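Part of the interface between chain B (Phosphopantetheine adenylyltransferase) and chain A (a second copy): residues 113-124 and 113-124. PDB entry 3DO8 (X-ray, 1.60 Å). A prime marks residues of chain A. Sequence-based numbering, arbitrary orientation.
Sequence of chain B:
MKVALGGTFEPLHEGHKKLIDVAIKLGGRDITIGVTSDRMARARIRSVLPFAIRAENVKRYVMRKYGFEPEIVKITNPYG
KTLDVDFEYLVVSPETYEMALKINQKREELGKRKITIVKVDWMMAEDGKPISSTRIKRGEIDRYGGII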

# COMPACT_ATOMS: atom_id res chain seq x y z
N ARG B 113 -0.79 -13.93 -13.88
CA ARG B 113 -0.00 -12.74 -13.51
C ARG B 113 -0.05 -12.59 -12.01
O ARG B 113 -1.06 -12.80 -11.41
CB ARG B 113 -0.61 -11.50 -14.15
CG ARG B 113 -0.52 -11.45 -15.67
CD ARG B 113 -1.51 -10.41 -16.25
NE ARG B 113 -2.89 -10.91 -16.18
CZ ARG B 113 -3.99 -10.17 -16.14
NH1 ARG B 113 -3.96 -8.82 -16.16
NH2 ARG B 113 -5.16 -10.79 -16.08
N LYS B 114 1.07 -12.21 -11.42
CA LYS B 114 1.10 -11.91 -9.98
C LYS B 114 0.30 -10.63 -9.69
O LYS B 114 0.22 -9.74 -10.54
CB LYS B 114 2.53 -11.76 -9.52
CG LYS B 114 3.28 -13.09 -9.52
CD LYS B 114 4.73 -12.87 -9.09
CE LYS B 114 5.45 -14.16 -8.99
NZ LYS B 114 6.89 -14.01 -8.63
N ILE B 115 -0.28 -10.57 -8.50
CA ILE B 115 -1.02 -9.40 -8.01
C ILE B 115 -0.05 -8.51 -7.28
O ILE B 115 0.80 -8.98 -6.55
CB ILE B 115 -2.18 -9.80 -7.07
CG1 ILE B 115 -3.09 -10.88 -7.72
CG2 ILE B 115 -2.97 -8.55 -6.64
CD1 ILE B 115 -3.99 -11.63 -6.76
N THR B 116 -0.17 -7.20 -7.43
CA THR B 116 0.69 -6.31 -6.65
C THR B 116 0.28 -6.37 -5.19
O THR B 116 -0.87 -6.09 -4.85
CB THR B 116 0.58 -4.86 -7.15
OG1 THR B 116 0.95 -4.79 -8.54
CG2 THR B 116 1.47 -3.91 -6.34
N ILE B 117 1.20 -6.75 -4.33
CA ILE B 117 0.98 -6.81 -2.88
C ILE B 117 1.27 -5.45 -2.24
O ILE B 117 2.29 -4.81 -2.54
CB ILE B 117 1.84 -7.88 -2.22
CG1 ILE B 117 1.49 -9.26 -2.78
CG2 ILE B 117 1.74 -7.82 -0.67
CD1 ILE B 117 2.50 -10.32 -2.38
N VAL B 118 0.35 -5.03 -1.38
CA VAL B 118 0.45 -3.75 -0.66
C VAL B 118 0.40 -4.10 0.81
O VAL B 118 -0.63 -4.54 1.32
CB VAL B 118 -0.69 -2.79 -1.04
CG1 VAL B 118 -0.64 -1.50 -0.23
CG2 VAL B 118 -0.67 -2.49 -2.57
N LYS B 119 1.54 -3.96 1.48
CA LYS B 119 1.68 -4.35 2.87
C LYS B 119 1.58 -3.11 3.73
O LYS B 119 2.36 -2.14 3.58
CB LYS B 119 3.02 -5.04 3.11
CG LYS B 119 3.28 -5.53 4.55
CD LYS B 119 4.77 -5.92 4.70
CE LYS B 119 5.10 -6.40 6.06
NZ LYS B 119 6.49 -5.94 6.39
N VAL B 120 0.58 -3.12 4.62
CA VAL B 120 0.33 -1.99 5.51
C VAL B 120 0.93 -2.37 6.86
O VAL B 120 0.39 -3.23 7.55
CB VAL B 120 -1.19 -1.66 5.61
CG1 VAL B 120 -1.42 -0.46 6.51
CG2 VAL B 120 -1.77 -1.45 4.22
N ASP B 121 2.05 -1.74 7.20
CA ASP B 121 2.81 -2.09 8.42
C ASP B 121 2.11 -1.58 9.64
O ASP B 121 1.78 -0.41 9.73
CB ASP B 121 4.21 -1.47 8.39
CG ASP B 121 5.28 -2.42 7.93
OD1 ASP B 121 4.97 -3.53 7.44
OD2 ASP B 121 6.48 -2.07 8.08
N TRP B 122 1.90 -2.40 10.65
CA TRP B 122 0.95 -1.96 11.66
C TRP B 122 1.43 -1.94 13.08
O TRP B 122 0.59 -1.92 14.01
CB TRP B 122 -0.37 -2.73 11.52
CG TRP B 122 -0.31 -4.16 11.87
CD1 TRP B 122 0.70 -4.81 12.53
CD2 TRP B 122 -1.35 -5.13 11.66
NE1 TRP B 122 0.36 -6.13 12.72
CE2 TRP B 122 -0.89 -6.35 12.20
CE3 TRP B 122 -2.60 -5.09 11.05
CZ2 TRP B 122 -1.65 -7.52 12.15
CZ3 TRP B 122 -3.35 -6.24 11.00
CH2 TRP B 122 -2.89 -7.44 11.56
N MET B 123 2.74 -1.93 13.27
CA MET B 123 3.32 -1.35 14.48
C MET B 123 2.60 -1.86 15.76
O MET B 123 2.43 -1.10 16.71
CB MET B 123 3.27 0.20 14.36
CG MET B 123 4.02 0.79 13.10
SD MET B 123 4.08 2.61 12.78
CE MET B 123 2.34 2.93 12.48
N MET B 124 2.20 -3.14 15.77
CA MET B 124 1.29 -3.67 16.81
C MET B 124 2.07 -4.36 17.93
O MET B 124 1.62 -4.37 19.08
CB MET B 124 0.24 -4.66 16.24
CG MET B 124 -1.08 -4.05 15.62
SD MET B 124 -1.91 -2.75 16.57
CE MET B 124 -1.40 -1.28 15.65
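Chain A, residues 113-124: RKITIVKVDWMM

Chain A lies beside chain B as an antiparallel strand. Residues 116-121 of chain A run against the strand around 116-120 of chain B, with an angle of 163° between their N-to-C directions and a closest axis approach of 4.6 Å. Phi/psi values such as -96/120 at Lys119′ and -118/104 at Val118′ confirm an extended backbone.

The register is centred on Lys119, which faces its own copy with CA atoms 5.0 Å apart. Here the backbones pair reciprocally: Lys119 N donates to Lys119′ O and Lys119′ N to Lys119 O, both at 2.8 Å with angles of 172° and 164° at the hydrogen. The long side chains leave on the same face of the sheet, CB to CB 4.2 Å, and each amine turns back within its own chain: Lys119′ NZ bridges Asp121′ OD1 at 2.8 Å, whereas the equivalent bond from Lys119 NZ to Asp121 OD1, 3.0 Å, is weak. Farther out, Asp121′ N donates to Ile117 O and Asp121 N to Ile117′ O, each at 2.9 Å. One water beyond each of these bonds extends the ladder, accepting from Ile117 N and donating to Asp121′ O, both 2.9 Å, or joining Ile117′ N to Asp121 O at 2.9 and 3.1 Å. On the other face Val118 CG1 meets Val118′ CG1 at 3.4 Å.

Met123 and Met123′ have the largest covered areas, 81 and 80 Å², although both lie outside the strands. Their positive phi values, 48° and 49°, mark a departure from the extended conformation, and their CA-to-CB bonds point toward the partner. Met123′ SD reaches Lys114 CB at 3.6 Å, and its CE lies 3.9 Å from Thr116 OG1; Met123 repeats this with SD 3.7 Å from Lys114′ CB. The two stretches together bury 799 Å².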

# COMPACT_ATOMS: atom_id res chain seq x y z
N ARG A 113 5.30 11.51 15.89
CA ARG A 113 4.48 10.30 15.73
C ARG A 113 4.93 9.51 14.52
O ARG A 113 5.29 10.07 13.52
CB ARG A 113 3.02 10.62 15.58
CG ARG A 113 2.68 11.48 14.42
CD ARG A 113 1.18 11.33 14.12
NE ARG A 113 0.67 12.43 13.31
CZ ARG A 113 0.46 13.66 13.77
NH1 ARG A 113 0.76 13.99 15.02
NH2 ARG A 113 -0.03 14.59 12.96
N LYS A 114 4.84 8.21 14.61
CA LYS A 114 5.23 7.36 13.51
C LYS A 114 4.27 7.58 12.32
O LYS A 114 3.11 8.02 12.47
CB LYS A 114 5.32 5.90 13.96
CG LYS A 114 6.63 5.62 14.76
CD LYS A 114 6.70 4.17 15.24
CE LYS A 114 7.98 3.86 15.93
NZ LYS A 114 9.20 4.25 15.11
N ILE A 115 4.79 7.32 11.14
CA ILE A 115 4.02 7.31 9.89
C ILE A 115 3.65 5.86 9.54
O ILE A 115 4.46 4.96 9.74
CB ILE A 115 4.88 7.90 8.72
CG1 ILE A 115 5.46 9.30 9.06
CG2 ILE A 115 4.08 7.94 7.41
CD1 ILE A 115 6.52 9.74 8.12
N THR A 116 2.45 5.64 9.02
CA THR A 116 2.09 4.29 8.55
C THR A 116 2.82 3.98 7.23
O THR A 116 2.59 4.66 6.24
CB THR A 116 0.58 4.12 8.39
OG1 THR A 116 -0.03 4.29 9.68
CG2 THR A 116 0.25 2.71 7.89
N ILE A 117 3.65 2.95 7.24
CA ILE A 117 4.39 2.54 6.06
C ILE A 117 3.53 1.62 5.22
O ILE A 117 2.96 0.60 5.72
CB ILE A 117 5.73 1.86 6.41
CG1 ILE A 117 6.61 2.81 7.24
CG2 ILE A 117 6.47 1.38 5.17
CD1 ILE A 117 7.86 2.17 7.85
N VAL A 118 3.48 1.97 3.94
CA VAL A 118 2.74 1.21 2.92
C VAL A 118 3.76 0.72 1.89
O VAL A 118 4.28 1.50 1.10
CB VAL A 118 1.62 2.07 2.27
CG1 VAL A 118 0.89 1.25 1.18
CG2 VAL A 118 0.70 2.64 3.37
N LYS A 119 4.10 -0.57 1.96
CA LYS A 119 5.12 -1.13 1.11
C LYS A 119 4.45 -1.76 -0.08
O LYS A 119 3.63 -2.67 0.05
CB LYS A 119 5.90 -2.21 1.85
CG LYS A 119 7.05 -2.79 1.06
CD LYS A 119 7.59 -3.99 1.79
CE LYS A 119 8.76 -4.61 1.08
NZ LYS A 119 8.57 -6.10 0.93
N VAL A 120 4.79 -1.27 -1.25
CA VAL A 120 4.21 -1.80 -2.49
C VAL A 120 5.27 -2.71 -3.11
O VAL A 120 6.36 -2.25 -3.48
CB VAL A 120 3.87 -0.67 -3.42
CG1 VAL A 120 3.31 -1.16 -4.78
CG2 VAL A 120 2.92 0.34 -2.69
N ASP A 121 4.96 -4.00 -3.20
CA ASP A 121 5.89 -4.97 -3.83
C ASP A 121 5.73 -4.82 -5.34
O ASP A 121 4.89 -5.43 -5.98
CB ASP A 121 5.60 -6.39 -3.36
CG ASP A 121 6.27 -6.74 -2.02
OD1 ASP A 121 6.89 -5.89 -1.34
OD2 ASP A 121 6.18 -7.93 -1.66
N TRP A 122 6.55 -3.96 -5.88
CA TRP A 122 6.35 -3.47 -7.23
C TRP A 122 6.88 -4.38 -8.34
O TRP A 122 6.78 -4.00 -9.52
CB TRP A 122 6.96 -2.05 -7.33
CG TRP A 122 8.46 -1.98 -7.26
CD1 TRP A 122 9.34 -3.01 -7.04
CD2 TRP A 122 9.25 -0.80 -7.37
NE1 TRP A 122 10.64 -2.53 -7.03
CE2 TRP A 122 10.61 -1.18 -7.26
CE3 TRP A 122 8.95 0.55 -7.57
CZ2 TRP A 122 11.65 -0.27 -7.32
CZ3 TRP A 122 9.98 1.45 -7.66
CH2 TRP A 122 11.31 1.05 -7.53
N MET A 123 7.46 -5.52 -7.95
CA MET A 123 7.88 -6.59 -8.89
C MET A 123 8.70 -6.11 -10.09
O MET A 123 8.36 -6.36 -11.27
CB MET A 123 6.66 -7.38 -9.32
CG MET A 123 6.01 -8.09 -8.12
SD MET A 123 4.49 -8.94 -8.52
CE MET A 123 3.47 -7.65 -9.20
N MET A 124 9.80 -5.45 -9.76
CA MET A 124 10.80 -5.07 -10.75
C MET A 124 12.01 -5.99 -10.66
O MET A 124 12.10 -6.79 -9.73
CB MET A 124 11.22 -3.62 -10.51
CG MET A 124 10.13 -2.60 -10.84
SD MET A 124 9.60 -2.60 -12.57
CE MET A 124 11.11 -2.07 -13.37
O HOH W 1 4.15 1.59 9.74
O HOH W 2 3.60 -7.96 -5.42